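Local coordinates for protein putative deoxyribonuclease yjjV (Escherichia coli, PDB 1ZZM) that probably acts as a metal-dependent hydrolase of ester bonds, a TatD-type enzyme that binds two divalent metal cations per subunit, at residues 22-27 against 220-225. Numbering follows the deposited sequence.
Sequences EASLQR and PNRPEQ
The guanidinium of Arg27 lies flat on that of Arg222, the two planes only 6° apart, and this stack is the tight part of the contact. Arg27 NH1 sits over the centre of the Arg222 group, 3.4 Å from Arg222 CZ, while Arg222 NE comes within 3.3 Å of Arg27 CZ. The two side chains cross at about a right angle, each bent at chi3 (67° in Arg27, 61° in Arg222), which lays their flat ends one over the other. Glu224, bridging to both, probably offsets the like charges of the two arginines. Its OE2 takes the N-H of Arg222 NE at 2.8 Å on its syn side, nearly in the Arg222 guanidinium plane though tilted out of the carboxylate plane; the same oxygen stands 3.3 Å from Arg27 NE, well out of the plane of the Arg27 guanidinium, with no N-H pointing at it. At the edge of the Arg222 group, NH2 makes a weak hydrogen bond to Ser24 OG (2.9 Å), whose hydroxyl also bonds Asp20 O one turn back. A water completes this close-packed part as a three-way bridge between Ser24 O, Arg222 NH2 and Glu224 OE1. Replacing Arg222 with a leucine would probably cost Glu224 OE2 its directed N-H and Arg27 its stacking partner. The looser side is the exposed Arg27, where a water links NE to Glu224 OE2. Arg222 lies about 11 Å, side chain to side chain, from the metal ligands His11 and Asp207. This salt-bridge network with stacked arginines ties helix 21-30 to the loop before helix 226-236 in the TIM-barrel-type fold of the TatD family.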
loop_
_atom_site.group_PDB
_atom_site.type_symbol
_atom_site.label_atom_id
_atom_site.label_comp_id
_atom_site.label_asym_id
_atom_site.label_seq_id
_atom_site.Cartn_x
_atom_site.Cartn_y
_atom_site.Cartn_z
ATOM N N GLU A 22 -16.698 -0.261 13.346
ATOM C CA GLU A 22 -16.636 -1.198 14.469
ATOM C C GLU A 22 -16.697 -2.658 14.043
ATOM O O GLU A 22 -15.823 -3.452 14.396
ATOM C CB GLU A 22 -17.766 -0.918 15.474
ATOM C CG GLU A 22 -17.679 -1.778 16.745
ATOM C CD GLU A 22 -18.695 -1.387 17.809
ATOM O OE1 GLU A 22 -19.884 -1.769 17.705
ATOM O OE2 GLU A 22 -18.302 -0.684 18.760
ATOM N N ALA A 23 -17.743 -3.002 13.291
ATOM C CA ALA A 23 -17.926 -4.357 12.818
ATOM C C ALA A 23 -16.783 -4.756 11.905
ATOM O O ALA A 23 -16.305 -5.882 11.976
ATOM C CB ALA A 23 -19.260 -4.485 12.066
ATOM N N SER A 24 -16.363 -3.837 11.029
ATOM C CA SER A 24 -15.283 -4.133 10.085
ATOM C C SER A 24 -13.962 -4.414 10.800
ATOM O O SER A 24 -13.245 -5.350 10.443
ATOM C CB SER A 24 -15.123 -2.974 9.097
ATOM O OG SER A 24 -16.314 -2.834 8.339
ATOM N N LEU A 25 -13.631 -3.611 11.804
ATOM C CA LEU A 25 -12.396 -3.862 12.539
ATOM C C LEU A 25 -12.482 -5.184 13.294
ATOM O O LEU A 25 -11.470 -5.878 13.411
ATOM C CB LEU A 25 -12.087 -2.716 13.512
ATOM C CG LEU A 25 -11.595 -1.439 12.812
ATOM C CD1 LEU A 25 -11.657 -0.261 13.765
ATOM C CD2 LEU A 25 -10.158 -1.632 12.351
ATOM N N GLN A 26 -13.661 -5.553 13.809
ATOM C CA GLN A 26 -13.760 -6.839 14.523
ATOM C C GLN A 26 -13.615 -8.007 13.543
ATOM O O GLN A 26 -12.968 -9.006 13.855
ATOM C CB GLN A 26 -15.096 -6.986 15.282
ATOM C CG GLN A 26 -15.424 -5.840 16.247
ATOM C CD GLN A 26 -16.893 -5.834 16.700
ATOM O OE1 GLN A 26 -17.787 -6.265 15.959
ATOM N NE2 GLN A 26 -17.146 -5.322 17.908
ATOM N N ARG A 27 -14.209 -7.890 12.359
ATOM C CA ARG A 27 -14.085 -8.957 11.377
ATOM C C ARG A 27 -12.609 -9.121 10.986
ATOM O O ARG A 27 -12.141 -10.237 10.784
ATOM C CB ARG A 27 -14.940 -8.664 10.139
ATOM C CG ARG A 27 -16.448 -8.687 10.415
ATOM C CD ARG A 27 -17.265 -8.148 9.242
ATOM N NE ARG A 27 -17.215 -8.984 8.031
ATOM C CZ ARG A 27 -18.014 -8.811 6.971
ATOM N NH1 ARG A 27 -18.912 -7.830 6.971
ATOM N NH2 ARG A 27 -17.958 -9.648 5.925
ATOM N N PRO A 220 -17.377 -6.370 -2.549
ATOM C CA PRO A 220 -16.145 -5.716 -2.090
ATOM C C PRO A 220 -15.127 -6.577 -1.366
ATOM O O PRO A 220 -15.464 -7.521 -0.654
ATOM C CB PRO A 220 -16.661 -4.564 -1.218
ATOM C CG PRO A 220 -18.027 -5.011 -0.796
ATOM C CD PRO A 220 -18.579 -5.741 -1.978
ATOM N N ASN A 221 -13.852 -6.248 -1.574
ATOM C CA ASN A 221 -12.777 -6.948 -0.894
ATOM C C ASN A 221 -12.799 -6.350 0.522
ATOM O O ASN A 221 -13.283 -5.246 0.730
ATOM C CB ASN A 221 -11.427 -6.638 -1.578
ATOM C CG ASN A 221 -10.336 -7.609 -1.174
ATOM O OD1 ASN A 221 -10.607 -8.609 -0.534
ATOM N ND2 ASN A 221 -9.092 -7.331 -1.578
ATOM N N ARG A 222 -12.273 -7.076 1.493
ATOM C CA ARG A 222 -12.272 -6.615 2.877
ATOM C C ARG A 222 -10.907 -6.957 3.475
ATOM O O ARG A 222 -10.262 -7.911 3.053
ATOM C CB ARG A 222 -13.401 -7.318 3.658
ATOM C CG ARG A 222 -14.794 -7.083 3.085
ATOM C CD ARG A 222 -15.859 -7.629 4.061
ATOM N NE ARG A 222 -15.802 -6.963 5.357
ATOM C CZ ARG A 222 -16.485 -5.867 5.671
ATOM N NH1 ARG A 222 -17.296 -5.326 4.786
ATOM N NH2 ARG A 222 -16.334 -5.288 6.864
ATOM N N PRO A 223 -10.448 -6.182 4.471
ATOM C CA PRO A 223 -9.131 -6.454 5.065
ATOM C C PRO A 223 -8.915 -7.832 5.663
ATOM O O PRO A 223 -7.781 -8.314 5.672
ATOM C CB PRO A 223 -8.951 -5.302 6.074
ATOM C CG PRO A 223 -10.398 -4.977 6.455
ATOM C CD PRO A 223 -11.116 -5.044 5.127
ATOM N N GLU A 224 -9.974 -8.500 6.128
ATOM C CA GLU A 224 -9.774 -9.834 6.683
ATOM C C GLU A 224 -9.261 -10.786 5.602
ATOM O O GLU A 224 -8.724 -11.839 5.918
ATOM C CB GLU A 224 -11.076 -10.404 7.308
ATOM C CG GLU A 224 -12.273 -10.314 6.404
ATOM C CD GLU A 224 -13.011 -9.005 6.558
ATOM O OE1 GLU A 224 -12.358 -7.955 6.761
ATOM O OE2 GLU A 224 -14.255 -9.008 6.475
ATOM N N GLN A 225 -9.429 -10.415 4.334
ATOM C CA GLN A 225 -8.975 -11.262 3.246
ATOM C C GLN A 225 -7.452 -11.325 3.224
ATOM O O GLN A 225 -6.889 -12.135 2.507
ATOM C CB GLN A 225 -9.531 -10.769 1.895
ATOM C CG GLN A 225 -11.061 -11.003 1.726
ATOM C CD GLN A 225 -11.369 -12.462 1.494
ATOM O OE1 GLN A 225 -11.106 -13.305 2.352
ATOM N NE2 GLN A 225 -11.897 -12.777 0.314
HETATM O O HOH W 1 -13.656 -5.784 7.639
HETATM O O HOH W 2 -18.871 -3.099 6.052
HETATM O O HOH W 3 -15.690 -11.271 7.269
#